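Local coordinates for phosphatidylinositol transfer protein SFH5 (PDB 6W32) that binds and transfers phosphatidylinositol, regulates phosphatidylinositol 4,5-bisphosphate homeostasis at the plasma membrane, and binds heme b, at residues K219-N223 / L256-L260; V133-G139 / V182-G187; K261-Y265 / N276-Q280; L215-K219 / K245-V249. The contacts are given in a common frame with arbitrary orientation. Numbering follows the deposited sequence.

Contact 1: residues K219-N223 / L256-L260. With HEM (protoporphyrin IX containing Fe), chain D.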
# COMPACT_ATOMS: atom_id res chain seq x y z
N LYS A 219 6.98 -8.59 1.80
CA LYS A 219 5.85 -8.91 2.66
C LYS A 219 6.13 -10.21 3.42
O LYS A 219 6.52 -11.22 2.81
CB LYS A 219 4.58 -8.99 1.83
CG LYS A 219 3.30 -9.15 2.63
CD LYS A 219 2.12 -8.55 1.89
CE LYS A 219 0.90 -8.34 2.78
NZ LYS A 219 -0.28 -7.87 1.96
N TYR A 220 5.97 -10.17 4.75
CA TYR A 220 6.28 -11.31 5.61
C TYR A 220 4.99 -11.82 6.23
O TYR A 220 4.16 -11.03 6.69
CB TYR A 220 7.28 -10.95 6.73
CG TYR A 220 8.57 -10.40 6.19
CD1 TYR A 220 8.73 -9.04 6.02
CD2 TYR A 220 9.60 -11.24 5.77
CE1 TYR A 220 9.88 -8.51 5.47
CE2 TYR A 220 10.78 -10.73 5.24
CZ TYR A 220 10.88 -9.34 5.09
OH TYR A 220 12.00 -8.76 4.57
N PHE A 221 4.84 -13.14 6.26
CA PHE A 221 3.65 -13.81 6.77
C PHE A 221 4.14 -14.67 7.92
O PHE A 221 4.66 -15.76 7.67
CB PHE A 221 2.99 -14.66 5.69
CG PHE A 221 2.59 -13.89 4.49
CD1 PHE A 221 1.27 -13.47 4.33
CD2 PHE A 221 3.51 -13.56 3.50
CE1 PHE A 221 0.87 -12.77 3.20
CE2 PHE A 221 3.12 -12.85 2.38
CZ PHE A 221 1.78 -12.45 2.23
N VAL A 222 3.98 -14.21 9.16
CA VAL A 222 4.66 -14.87 10.27
C VAL A 222 3.66 -15.60 11.17
O VAL A 222 2.48 -15.29 11.22
CB VAL A 222 5.51 -13.88 11.08
CG1 VAL A 222 6.28 -12.98 10.12
CG2 VAL A 222 4.66 -13.08 12.02
N ASN A 223 4.17 -16.61 11.87
CA ASN A 223 3.42 -17.41 12.81
C ASN A 223 2.34 -18.23 12.12
O ASN A 223 1.21 -18.34 12.59
CB ASN A 223 2.85 -16.54 13.92
CG ASN A 223 3.93 -16.14 14.87
OD1 ASN A 223 4.79 -16.96 15.20
ND2 ASN A 223 3.94 -14.90 15.29
N LEU A 256 11.53 -12.85 12.95
CA LEU A 256 11.25 -11.74 12.06
C LEU A 256 12.36 -10.71 12.11
O LEU A 256 12.61 -10.03 11.11
CB LEU A 256 9.91 -11.10 12.42
CG LEU A 256 9.37 -10.17 11.33
CD1 LEU A 256 9.27 -10.94 10.03
CD2 LEU A 256 8.02 -9.50 11.71
N GLY A 257 13.06 -10.60 13.24
CA GLY A 257 14.14 -9.63 13.33
C GLY A 257 15.30 -9.92 12.41
O GLY A 257 16.06 -9.01 12.06
N GLN A 258 15.46 -11.18 12.00
CA GLN A 258 16.43 -11.52 10.97
C GLN A 258 16.16 -10.80 9.67
O GLN A 258 17.06 -10.69 8.84
CB GLN A 258 16.43 -13.03 10.72
CG GLN A 258 17.03 -13.87 11.85
CD GLN A 258 16.74 -15.35 11.72
OE1 GLN A 258 16.35 -16.00 12.69
NE2 GLN A 258 16.92 -15.89 10.51
N TYR A 259 14.94 -10.29 9.46
CA TYR A 259 14.61 -9.54 8.26
C TYR A 259 14.27 -8.08 8.51
O TYR A 259 14.64 -7.22 7.69
CB TYR A 259 13.47 -10.20 7.52
CG TYR A 259 13.65 -11.68 7.22
CD1 TYR A 259 14.33 -12.12 6.09
CD2 TYR A 259 13.10 -12.64 8.06
CE1 TYR A 259 14.44 -13.50 5.80
CE2 TYR A 259 13.22 -14.00 7.78
CZ TYR A 259 13.87 -14.41 6.66
OH TYR A 259 13.95 -15.75 6.44
N LEU A 260 13.57 -7.74 9.60
CA LEU A 260 13.33 -6.34 9.98
C LEU A 260 14.22 -6.02 11.16
O LEU A 260 13.91 -6.42 12.29
CB LEU A 260 11.87 -6.08 10.35
CG LEU A 260 10.75 -6.32 9.35
CD1 LEU A 260 9.48 -5.82 9.96
CD2 LEU A 260 11.07 -5.66 8.03
CHA HEM D . -3.64 -11.85 1.80
CHB HEM D . -6.65 -12.10 5.53
CHC HEM D . -4.83 -16.43 6.66
CHD HEM D . -1.45 -15.95 3.18
C1A HEM D . -4.60 -11.55 2.73
C2A HEM D . -5.42 -10.38 2.66
C3A HEM D . -6.30 -10.44 3.68
C4A HEM D . -6.01 -11.66 4.41
CMA HEM D . -7.42 -9.45 4.12
CAA HEM D . -5.23 -9.39 1.50
CBA HEM D . -4.57 -8.07 1.77
CGA HEM D . -3.99 -7.85 3.12
O1A HEM D . -4.88 -7.66 4.02
O2A HEM D . -2.96 -7.11 3.06
C1B HEM D . -6.46 -13.31 6.12
C2B HEM D . -7.25 -13.82 7.21
C3B HEM D . -6.76 -15.01 7.54
C4B HEM D . -5.64 -15.31 6.65
CMB HEM D . -8.42 -13.04 7.85
CAB HEM D . -7.26 -15.93 8.68
CBB HEM D . -7.57 -17.20 8.46
C1C HEM D . -3.74 -16.71 5.85
C2C HEM D . -2.87 -17.91 5.86
C3C HEM D . -1.94 -17.76 4.89
C4C HEM D . -2.17 -16.48 4.24
CMC HEM D . -2.98 -19.12 6.82
CAC HEM D . -0.79 -18.75 4.54
CBC HEM D . 0.47 -18.32 4.28
C1D HEM D . -1.74 -14.83 2.45
C2D HEM D . -1.08 -14.40 1.24
C3D HEM D . -1.81 -13.12 0.82
C4D HEM D . -2.81 -12.92 1.81
CMD HEM D . 0.10 -15.03 0.50
CAD HEM D . -1.57 -12.15 -0.35
CBD HEM D . -0.98 -10.88 0.26
CGD HEM D . -0.62 -9.94 -0.87
O1D HEM D . -0.25 -8.76 -0.58
O2D HEM D . -0.95 -10.30 -2.05
NA HEM D . -4.99 -12.32 3.79
NB HEM D . -5.50 -14.24 5.80
NC HEM D . -3.28 -15.93 4.86
ND HEM D . -2.78 -13.93 2.74
FE HEM D . -4.07 -14.06 4.37
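Segment 219-223 faces two quite different surroundings: Lys219 and Phe221 meet the heme, while the alternate strand residues Tyr220 and Val222 meet the loop 256-260 without a single hydrogen bond between the segments. Tyr220 supplies most of the strand's share of the contact. Its CB lies 3.9 Å from Leu256 CD1, its CE1 4.0 Å from Leu260 CD2, and its CE2 3.6 Å from Tyr259 CB, so the ring rests among three side chains of one turn. The rings of Tyr220 and Tyr259 meet obliquely, centroids 5.3 Å apart and planes at 36°. Farther along, Val222 CG1 touches the same Leu256 methyl, CD1, at 3.6 Å. The loop is curled tightly enough to present Leu256, Tyr259 and Leu260 together, because Leu256 O accepts from both Tyr259 N and Leu260 N at 2.9 Å each. This packing covers part of one face of the central sheet of the CRAL-TRIO domain, the Sec14-like lipid-binding fold, and the heme occupies the opposite face. There Lys219 NZ donates to propionate oxygens of both arms, HEM O1D at 2.7 Å and HEM O2A at 3.0 Å, and Phe221 CE1 comes within 3.2 Å of HEM C2D. The Tyr220 hydroxyl leaves the apolar cluster to hydrogen-bond Lys130, whose amino group also bonds the carbonyl oxygen of Tyr259.

Contact 2: residues V133-G139 / V182-G187. With HEM (protoporphyrin IX containing Fe), chain D.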
# COMPACT_ATOMS: atom_id res chain seq x y z
N VAL A 133 6.67 0.19 7.48
CA VAL A 133 6.06 -1.13 7.57
C VAL A 133 4.62 -0.96 8.01
O VAL A 133 4.34 -0.12 8.87
CB VAL A 133 6.83 -2.03 8.58
CG1 VAL A 133 6.37 -3.47 8.50
CG2 VAL A 133 8.32 -1.98 8.34
N THR A 134 3.71 -1.76 7.44
CA THR A 134 2.39 -1.88 8.07
C THR A 134 2.18 -3.32 8.53
O THR A 134 2.76 -4.26 7.98
CB THR A 134 1.19 -1.48 7.18
OG1 THR A 134 0.92 -2.51 6.22
CG2 THR A 134 1.42 -0.20 6.48
N TRP A 135 1.33 -3.48 9.53
CA TRP A 135 1.19 -4.76 10.19
C TRP A 135 -0.29 -5.06 10.36
O TRP A 135 -1.02 -4.25 10.92
CB TRP A 135 1.87 -4.76 11.56
CG TRP A 135 3.31 -4.31 11.68
CD1 TRP A 135 3.84 -3.07 11.42
CD2 TRP A 135 4.38 -5.11 12.19
NE1 TRP A 135 5.20 -3.06 11.73
CE2 TRP A 135 5.54 -4.30 12.19
CE3 TRP A 135 4.47 -6.42 12.64
CZ2 TRP A 135 6.77 -4.78 12.63
CZ3 TRP A 135 5.67 -6.90 13.07
CH2 TRP A 135 6.82 -6.08 13.06
N ASN A 136 -0.71 -6.24 9.95
CA ASN A 136 -2.08 -6.69 10.19
C ASN A 136 -2.04 -7.84 11.18
O ASN A 136 -1.40 -8.86 10.93
CB ASN A 136 -2.76 -7.10 8.89
CG ASN A 136 -2.83 -5.97 7.91
OD1 ASN A 136 -2.02 -5.89 6.98
ND2 ASN A 136 -3.78 -5.07 8.12
N LEU A 137 -2.71 -7.67 12.32
CA LEU A 137 -2.70 -8.71 13.34
C LEU A 137 -3.90 -9.62 13.12
O LEU A 137 -4.73 -9.83 14.01
CB LEU A 137 -2.69 -8.09 14.73
CG LEU A 137 -1.53 -7.12 14.85
CD1 LEU A 137 -1.52 -6.44 16.17
CD2 LEU A 137 -0.24 -7.87 14.61
N TYR A 138 -3.97 -10.15 11.90
CA TYR A 138 -5.16 -10.88 11.48
C TYR A 138 -5.42 -12.11 12.34
O TYR A 138 -6.58 -12.49 12.55
CB TYR A 138 -5.03 -11.26 10.01
CG TYR A 138 -5.28 -10.12 9.05
CD1 TYR A 138 -6.08 -9.04 9.39
CD2 TYR A 138 -4.71 -10.13 7.79
CE1 TYR A 138 -6.29 -7.99 8.48
CE2 TYR A 138 -4.93 -9.09 6.88
CZ TYR A 138 -5.72 -8.05 7.23
OH TYR A 138 -5.89 -7.06 6.30
N GLY A 139 -4.39 -12.73 12.90
CA GLY A 139 -4.62 -13.88 13.76
C GLY A 139 -5.51 -13.60 14.95
O GLY A 139 -6.23 -14.49 15.42
N VAL A 182 3.74 -6.78 7.16
CA VAL A 182 3.73 -8.05 7.88
C VAL A 182 2.29 -8.43 8.18
O VAL A 182 1.50 -7.58 8.61
CB VAL A 182 4.54 -8.01 9.20
CG1 VAL A 182 4.23 -9.24 10.08
CG2 VAL A 182 5.98 -7.99 8.92
N HIS A 183 1.97 -9.70 7.97
CA HIS A 183 0.79 -10.32 8.55
C HIS A 183 1.24 -11.21 9.70
O HIS A 183 2.27 -11.90 9.60
CB HIS A 183 0.02 -11.15 7.53
CG HIS A 183 -0.68 -10.32 6.51
ND1 HIS A 183 -1.56 -10.86 5.59
CD2 HIS A 183 -0.63 -9.00 6.25
CE1 HIS A 183 -2.02 -9.89 4.82
NE2 HIS A 183 -1.46 -8.76 5.19
N ASP A 184 0.56 -11.06 10.83
CA ASP A 184 0.70 -11.98 11.92
C ASP A 184 -0.56 -12.79 11.92
O ASP A 184 -1.66 -12.28 12.13
CB ASP A 184 0.85 -11.23 13.25
CG ASP A 184 1.02 -12.16 14.43
OD1 ASP A 184 1.02 -13.39 14.22
OD2 ASP A 184 1.14 -11.66 15.57
N TYR A 185 -0.39 -14.08 11.67
CA TYR A 185 -1.48 -15.02 11.76
C TYR A 185 -1.41 -15.87 13.01
O TYR A 185 -1.97 -16.98 13.02
CB TYR A 185 -1.47 -15.90 10.52
CG TYR A 185 -1.75 -15.12 9.26
CD1 TYR A 185 -2.98 -14.53 9.06
CD2 TYR A 185 -0.80 -15.01 8.26
CE1 TYR A 185 -3.26 -13.82 7.92
CE2 TYR A 185 -1.08 -14.31 7.11
CZ TYR A 185 -2.32 -13.72 6.94
OH TYR A 185 -2.64 -13.00 5.81
N LYS A 186 -0.75 -15.39 14.06
CA LYS A 186 -0.66 -16.21 15.26
C LYS A 186 -2.04 -16.50 15.79
O LYS A 186 -2.69 -15.63 16.38
CB LYS A 186 0.15 -15.55 16.36
CG LYS A 186 0.14 -16.43 17.61
CD LYS A 186 1.43 -16.32 18.47
CE LYS A 186 1.81 -17.68 19.06
NZ LYS A 186 0.58 -18.49 19.34
N GLY A 187 -2.50 -17.72 15.61
CA GLY A 187 -3.75 -18.10 16.20
C GLY A 187 -4.70 -18.72 15.21
O GLY A 187 -5.70 -19.29 15.62
CHA HEM D . -3.64 -11.85 1.80
CHB HEM D . -6.65 -12.10 5.53
CHC HEM D . -4.83 -16.43 6.66
CHD HEM D . -1.45 -15.95 3.18
C1A HEM D . -4.60 -11.55 2.73
C2A HEM D . -5.42 -10.38 2.66
C3A HEM D . -6.30 -10.44 3.68
C4A HEM D . -6.01 -11.66 4.41
CMA HEM D . -7.42 -9.45 4.12
CAA HEM D . -5.23 -9.39 1.50
CBA HEM D . -4.57 -8.07 1.77
CGA HEM D . -3.99 -7.85 3.12
O1A HEM D . -4.88 -7.66 4.02
O2A HEM D . -2.96 -7.11 3.06
C1B HEM D . -6.46 -13.31 6.12
C2B HEM D . -7.25 -13.82 7.21
C3B HEM D . -6.76 -15.01 7.54
C4B HEM D . -5.64 -15.31 6.65
CMB HEM D . -8.42 -13.04 7.85
CAB HEM D . -7.26 -15.93 8.68
CBB HEM D . -7.57 -17.20 8.46
C1C HEM D . -3.74 -16.71 5.85
C2C HEM D . -2.87 -17.91 5.86
C3C HEM D . -1.94 -17.76 4.89
C4C HEM D . -2.17 -16.48 4.24
CMC HEM D . -2.98 -19.12 6.82
CAC HEM D . -0.79 -18.75 4.54
CBC HEM D . 0.47 -18.32 4.28
C1D HEM D . -1.74 -14.83 2.45
C2D HEM D . -1.08 -14.40 1.24
C3D HEM D . -1.81 -13.12 0.82
C4D HEM D . -2.81 -12.92 1.81
CMD HEM D . 0.10 -15.03 0.50
CAD HEM D . -1.57 -12.15 -0.35
CBD HEM D . -0.98 -10.88 0.26
CGD HEM D . -0.62 -9.94 -0.87
O1D HEM D . -0.25 -8.76 -0.58
O2D HEM D . -0.95 -10.30 -2.05
NA HEM D . -4.99 -12.32 3.79
NB HEM D . -5.50 -14.24 5.80
NC HEM D . -3.28 -15.93 4.86
ND HEM D . -2.78 -13.93 2.74
FE HEM D . -4.07 -14.06 4.37
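Four backbone hydrogen bonds join 133-139 to 182-187. Three form a parallel ladder: Val182 N to Thr134 O at 2.8 Å, Asn136 N to Val182 O at 2.9 Å, and Asp184 N to Asn136 O at 2.9 Å. Beyond Leu137, the centre of an inverse gamma turn, Asp184 O receives Gly139 N at 2.9 Å. Gly139 passes so close to Tyr185 and Lys186 that a CB would clash there. Asp184 OD1 accepts from Lys186 N at 2.7 Å, an Asx turn, and OD2 is bonded by the hydroxyl of Tyr268.

Three side chains, Tyr138, His183 and Tyr185, turn polar atoms to the heme. Tyr185 OH, the proximal ligand, binds HEM FE at 2.3 Å and accepts a very short 2.4 Å hydrogen bond from His183 ND1, consistent with a tyrosinate-like oxygen. His183 NE2 gives a weak bond to HEM O2A at 3.1 Å, and Tyr138 OH a firmer one to HEM O1A at 2.6 Å. The edge of Tyr138 meets the face of His183, centroids 5.0 Å apart. On the face away from heme, Trp135 CE3 packs on Val182 CB at 3.8 Å, and its NE1 is hydrogen-bonded to Thr121 OG1.

Within the CRAL-TRIO sheet these two strands are flanked by 118-122 and 216-222; helix 151-166 packs on Asn136 and Tyr138, while Leu256 touches Trp135 and Val182.

Contact 3: residues K261-Y265 / N276-Q280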
# COMPACT_ATOMS: atom_id res chain seq x y z
N LYS A 261 15.29 -5.25 10.92
CA LYS A 261 16.30 -5.13 11.97
C LYS A 261 15.72 -4.53 13.24
O LYS A 261 15.95 -5.07 14.33
CB LYS A 261 17.54 -4.38 11.45
CG LYS A 261 17.51 -2.89 11.26
CD LYS A 261 18.95 -2.35 10.90
CE LYS A 261 19.74 -3.35 9.99
NZ LYS A 261 21.27 -3.34 10.06
N ASP A 262 14.87 -3.50 13.13
CA ASP A 262 14.43 -2.78 14.32
C ASP A 262 12.98 -3.03 14.74
O ASP A 262 12.39 -2.20 15.43
CB ASP A 262 14.67 -1.29 14.13
CG ASP A 262 16.11 -0.95 14.22
OD1 ASP A 262 16.83 -1.80 14.79
OD2 ASP A 262 16.53 0.12 13.73
N CYS A 263 12.43 -4.17 14.39
CA CYS A 263 11.12 -4.54 14.89
C CYS A 263 11.22 -4.93 16.36
O CYS A 263 12.31 -5.12 16.89
CB CYS A 263 10.55 -5.66 14.04
SG CYS A 263 11.20 -7.21 14.47
N PRO A 264 10.10 -5.03 17.09
CA PRO A 264 10.23 -5.22 18.54
C PRO A 264 10.89 -6.56 18.87
O PRO A 264 10.68 -7.57 18.20
CB PRO A 264 8.78 -5.16 19.03
CG PRO A 264 7.95 -5.47 17.85
CD PRO A 264 8.69 -4.94 16.68
N TYR A 265 11.73 -6.54 19.92
CA TYR A 265 12.28 -7.80 20.43
C TYR A 265 11.15 -8.76 20.78
O TYR A 265 11.12 -9.90 20.31
CB TYR A 265 13.15 -7.58 21.67
CG TYR A 265 13.86 -8.85 22.17
CD1 TYR A 265 15.10 -9.22 21.65
CD2 TYR A 265 13.29 -9.68 23.16
CE1 TYR A 265 15.76 -10.35 22.09
CE2 TYR A 265 13.95 -10.82 23.60
CZ TYR A 265 15.19 -11.15 23.06
OH TYR A 265 15.89 -12.27 23.46
N ASN A 276 7.47 -2.69 22.61
CA ASN A 276 6.86 -3.72 21.78
C ASN A 276 6.13 -3.06 20.60
O ASN A 276 6.15 -1.84 20.42
CB ASN A 276 5.92 -4.57 22.63
CG ASN A 276 4.75 -3.75 23.19
OD1 ASN A 276 4.74 -2.51 23.12
ND2 ASN A 276 3.75 -4.45 23.73
N LEU A 277 5.44 -3.89 19.80
CA LEU A 277 4.77 -3.40 18.60
C LEU A 277 3.74 -2.32 18.92
O LEU A 277 3.64 -1.33 18.19
CB LEU A 277 4.10 -4.56 17.88
CG LEU A 277 3.44 -4.21 16.56
CD1 LEU A 277 4.50 -3.62 15.64
CD2 LEU A 277 2.87 -5.50 16.00
N THR A 278 2.95 -2.51 19.99
CA THR A 278 1.94 -1.51 20.36
C THR A 278 2.59 -0.18 20.68
O THR A 278 2.12 0.87 20.24
CB THR A 278 1.13 -1.93 21.59
OG1 THR A 278 0.61 -3.26 21.44
CG2 THR A 278 -0.03 -0.96 21.77
N LYS A 279 3.66 -0.19 21.44
CA LYS A 279 4.31 1.06 21.76
C LYS A 279 5.08 1.63 20.58
O LYS A 279 5.50 2.78 20.64
CB LYS A 279 5.25 0.89 22.96
CG LYS A 279 4.58 0.61 24.32
CD LYS A 279 4.60 1.83 25.28
CE LYS A 279 3.85 1.52 26.61
NZ LYS A 279 3.81 2.63 27.66
N GLN A 280 5.29 0.85 19.52
CA GLN A 280 6.02 1.35 18.37
C GLN A 280 5.12 2.06 17.36
O GLN A 280 5.62 2.74 16.46
CB GLN A 280 6.78 0.21 17.69
CG GLN A 280 8.28 0.44 17.55
CD GLN A 280 8.99 -0.72 16.91
OE1 GLN A 280 8.63 -1.88 17.13
NE2 GLN A 280 10.01 -0.43 16.10
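Asn276 opens the second segment as the N-cap of the short, weakly bonded helix 277-280: its OD1 accepts from Lys279 N at 3.1 Å. Its CA meets Pro264 CB at 3.6 Å, where the two backbones run closest, CA to CA 4.9 Å. Leu277 follows, with its N 3.5 Å from Pro264 CG and its CB 4.0 Å from that same CG; the rest of its side chain continues inward to Trp135, Ile119 and Thr121. The contact thus packs the loop that follows strand 247-250 of the CRAL-TRIO sheet against the start of helix 277-280. One turn after Asn276, Gln280 points back at the loop. Its NE2 donates to Asp262 O at 3.0 Å, the one hydrogen bond across the segments, while its OE1 sits 3.1 Å from Pro264 CD. Proline has no amide hydrogen to offer that oxygen, so the amide group lies along the chain from Asp262 to Pro264 and, across these segments, bonds through its nitrogen.

Contact 4: residues L215-K219 / K245-V249. With HEM (protoporphyrin IX containing Fe), chain D.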
# COMPACT_ATOMS: atom_id res chain seq x y z
N LEU A 215 4.73 -0.63 -5.28
CA LEU A 215 4.85 -0.05 -3.94
C LEU A 215 5.27 -1.04 -2.86
O LEU A 215 5.60 -0.60 -1.76
CB LEU A 215 3.54 0.63 -3.51
CG LEU A 215 3.26 1.85 -4.38
CD1 LEU A 215 1.77 2.17 -4.41
CD2 LEU A 215 4.10 3.07 -3.97
N LEU A 216 5.25 -2.34 -3.12
CA LEU A 216 5.67 -3.31 -2.11
C LEU A 216 7.12 -3.69 -2.36
O LEU A 216 7.49 -3.94 -3.51
CB LEU A 216 4.80 -4.56 -2.16
CG LEU A 216 4.86 -5.57 -1.04
CD1 LEU A 216 4.28 -4.99 0.17
CD2 LEU A 216 4.09 -6.83 -1.41
N TYR A 217 7.93 -3.73 -1.30
CA TYR A 217 9.28 -4.31 -1.40
C TYR A 217 9.30 -5.74 -0.90
O TYR A 217 9.66 -6.63 -1.66
CB TYR A 217 10.35 -3.50 -0.65
CG TYR A 217 11.73 -4.11 -0.79
CD1 TYR A 217 12.41 -4.09 -2.01
CD2 TYR A 217 12.36 -4.73 0.28
CE1 TYR A 217 13.68 -4.68 -2.17
CE2 TYR A 217 13.61 -5.31 0.14
CZ TYR A 217 14.27 -5.28 -1.08
OH TYR A 217 15.53 -5.86 -1.19
N ALA A 218 8.89 -5.97 0.35
CA ALA A 218 8.82 -7.29 0.94
C ALA A 218 7.58 -7.41 1.79
O ALA A 218 7.19 -6.44 2.46
CB ALA A 218 10.02 -7.59 1.83
N LYS A 219 6.98 -8.59 1.80
CA LYS A 219 5.85 -8.91 2.66
C LYS A 219 6.13 -10.21 3.42
O LYS A 219 6.52 -11.22 2.81
CB LYS A 219 4.58 -8.99 1.83
CG LYS A 219 3.30 -9.15 2.63
CD LYS A 219 2.12 -8.55 1.89
CE LYS A 219 0.90 -8.34 2.78
NZ LYS A 219 -0.28 -7.87 1.96
N LYS A 245 7.35 -12.93 -5.84
CA LYS A 245 8.75 -13.07 -5.45
C LYS A 245 9.12 -12.27 -4.20
O LYS A 245 10.23 -12.44 -3.68
CB LYS A 245 9.67 -12.64 -6.59
CG LYS A 245 9.72 -13.61 -7.77
CD LYS A 245 10.63 -13.09 -8.91
CE LYS A 245 9.86 -12.67 -10.17
NZ LYS A 245 8.95 -13.74 -10.77
N LYS A 246 8.24 -11.38 -3.71
CA LYS A 246 8.55 -10.60 -2.53
C LYS A 246 7.93 -11.19 -1.28
O LYS A 246 8.08 -10.61 -0.20
CB LYS A 246 8.10 -9.16 -2.69
CG LYS A 246 7.96 -8.68 -4.15
CD LYS A 246 7.68 -7.17 -4.27
CE LYS A 246 7.54 -6.72 -5.73
NZ LYS A 246 7.75 -5.22 -5.98
N PHE A 247 7.30 -12.36 -1.39
CA PHE A 247 6.65 -13.04 -0.28
C PHE A 247 7.59 -13.97 0.49
O PHE A 247 8.30 -14.77 -0.11
CB PHE A 247 5.47 -13.86 -0.82
CG PHE A 247 4.31 -13.03 -1.22
CD1 PHE A 247 4.35 -11.64 -1.09
CD2 PHE A 247 3.14 -13.62 -1.68
CE1 PHE A 247 3.27 -10.87 -1.45
CE2 PHE A 247 2.07 -12.85 -2.04
CZ PHE A 247 2.14 -11.47 -1.92
N VAL A 248 7.53 -13.91 1.82
CA VAL A 248 8.28 -14.77 2.74
C VAL A 248 7.37 -15.25 3.86
O VAL A 248 6.74 -14.43 4.53
CB VAL A 248 9.47 -14.04 3.38
CG1 VAL A 248 10.10 -14.94 4.34
CG2 VAL A 248 10.45 -13.58 2.35
N VAL A 249 7.36 -16.56 4.12
CA VAL A 249 6.48 -17.19 5.09
C VAL A 249 7.33 -17.72 6.24
O VAL A 249 8.28 -18.47 6.02
CB VAL A 249 5.69 -18.34 4.44
CG1 VAL A 249 4.68 -18.92 5.38
CG2 VAL A 249 5.04 -17.86 3.17
CHA HEM D . -3.64 -11.85 1.80
CHB HEM D . -6.65 -12.10 5.53
CHC HEM D . -4.83 -16.43 6.66
CHD HEM D . -1.45 -15.95 3.18
C1A HEM D . -4.60 -11.55 2.73
C2A HEM D . -5.42 -10.38 2.66
C3A HEM D . -6.30 -10.44 3.68
C4A HEM D . -6.01 -11.66 4.41
CMA HEM D . -7.42 -9.45 4.12
CAA HEM D . -5.23 -9.39 1.50
CBA HEM D . -4.57 -8.07 1.77
CGA HEM D . -3.99 -7.85 3.12
O1A HEM D . -4.88 -7.66 4.02
O2A HEM D . -2.96 -7.11 3.06
C1B HEM D . -6.46 -13.31 6.12
C2B HEM D . -7.25 -13.82 7.21
C3B HEM D . -6.76 -15.01 7.54
C4B HEM D . -5.64 -15.31 6.65
CMB HEM D . -8.42 -13.04 7.85
CAB HEM D . -7.26 -15.93 8.68
CBB HEM D . -7.57 -17.20 8.46
C1C HEM D . -3.74 -16.71 5.85
C2C HEM D . -2.87 -17.91 5.86
C3C HEM D . -1.94 -17.76 4.89
C4C HEM D . -2.17 -16.48 4.24
CMC HEM D . -2.98 -19.12 6.82
CAC HEM D . -0.79 -18.75 4.54
CBC HEM D . 0.47 -18.32 4.28
C1D HEM D . -1.74 -14.83 2.45
C2D HEM D . -1.08 -14.40 1.24
C3D HEM D . -1.81 -13.12 0.82
C4D HEM D . -2.81 -12.92 1.81
CMD HEM D . 0.10 -15.03 0.50
CAD HEM D . -1.57 -12.15 -0.35
CBD HEM D . -0.98 -10.88 0.26
CGD HEM D . -0.62 -9.94 -0.87
O1D HEM D . -0.25 -8.76 -0.58
O2D HEM D . -0.95 -10.30 -2.05
NA HEM D . -4.99 -12.32 3.79
NB HEM D . -5.50 -14.24 5.80
NC HEM D . -3.28 -15.93 4.86
ND HEM D . -2.78 -13.93 2.74
FE HEM D . -4.07 -14.06 4.37
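Two parallel strands begin to pair here, with Lys219 opposite Phe247 at 5.1 Å between CA atoms. Lys219 makes both backbone bonds of the bridge: its N donates to Lys246 O at 3.0 Å and its O accepts from Val248 N at 3.0 Å. Just before this the chain turns a corner at Tyr217, and the carbonyl of Leu216 lies outside the backbone pairing with 245-249. Lys246 reaches back to it, NZ to Leu216 O at 2.8 Å, and Lys246 CB lies 3.1 Å from Tyr217 O. On the heme-facing side, one side of the Phe247 ring meets two neighbours, its CD1 3.9 Å from Lys219 CB and its CE1 4.1 Å from Leu216 CD2, while the ring edge points to the heme, CZ to HEM O2D 3.3 Å. Strand 247-250 is the outermost of the CRAL-TRIO sheet on this side, and Tyr232 of helix 229-236 also touches Phe247. Extended in all four torsions, Lys219 carries NZ to HEM O1D at 2.7 Å and to HEM O2A at 3.0 Å. Paired backbone and apolar stem thus hold one buried amino group between the two propionates, where its positive charge can offset their negative ones.

Contacts 1, 2 and 4 all use the one mixed sheet and all touch the heme; contact 3 lies beyond it and touches no cofactor. Contacts 2 and 4 are strand pairings built on parallel backbone bonds, the first largely buried and the second partly open at the sheet margin. Contact 1, also buried, is purely apolar between its segments and shares Lys219 with contact 4. Tyr220 O to His183 N and Val222 N to His183 O, both 2.9 Å, link strands of contacts 1 and 2. Contact 3, partly buried, combines one side-chain hydrogen bond with proline packing, and meets contact 2 where Leu277 CD1 lies 3.7 Å from Trp135 CE2.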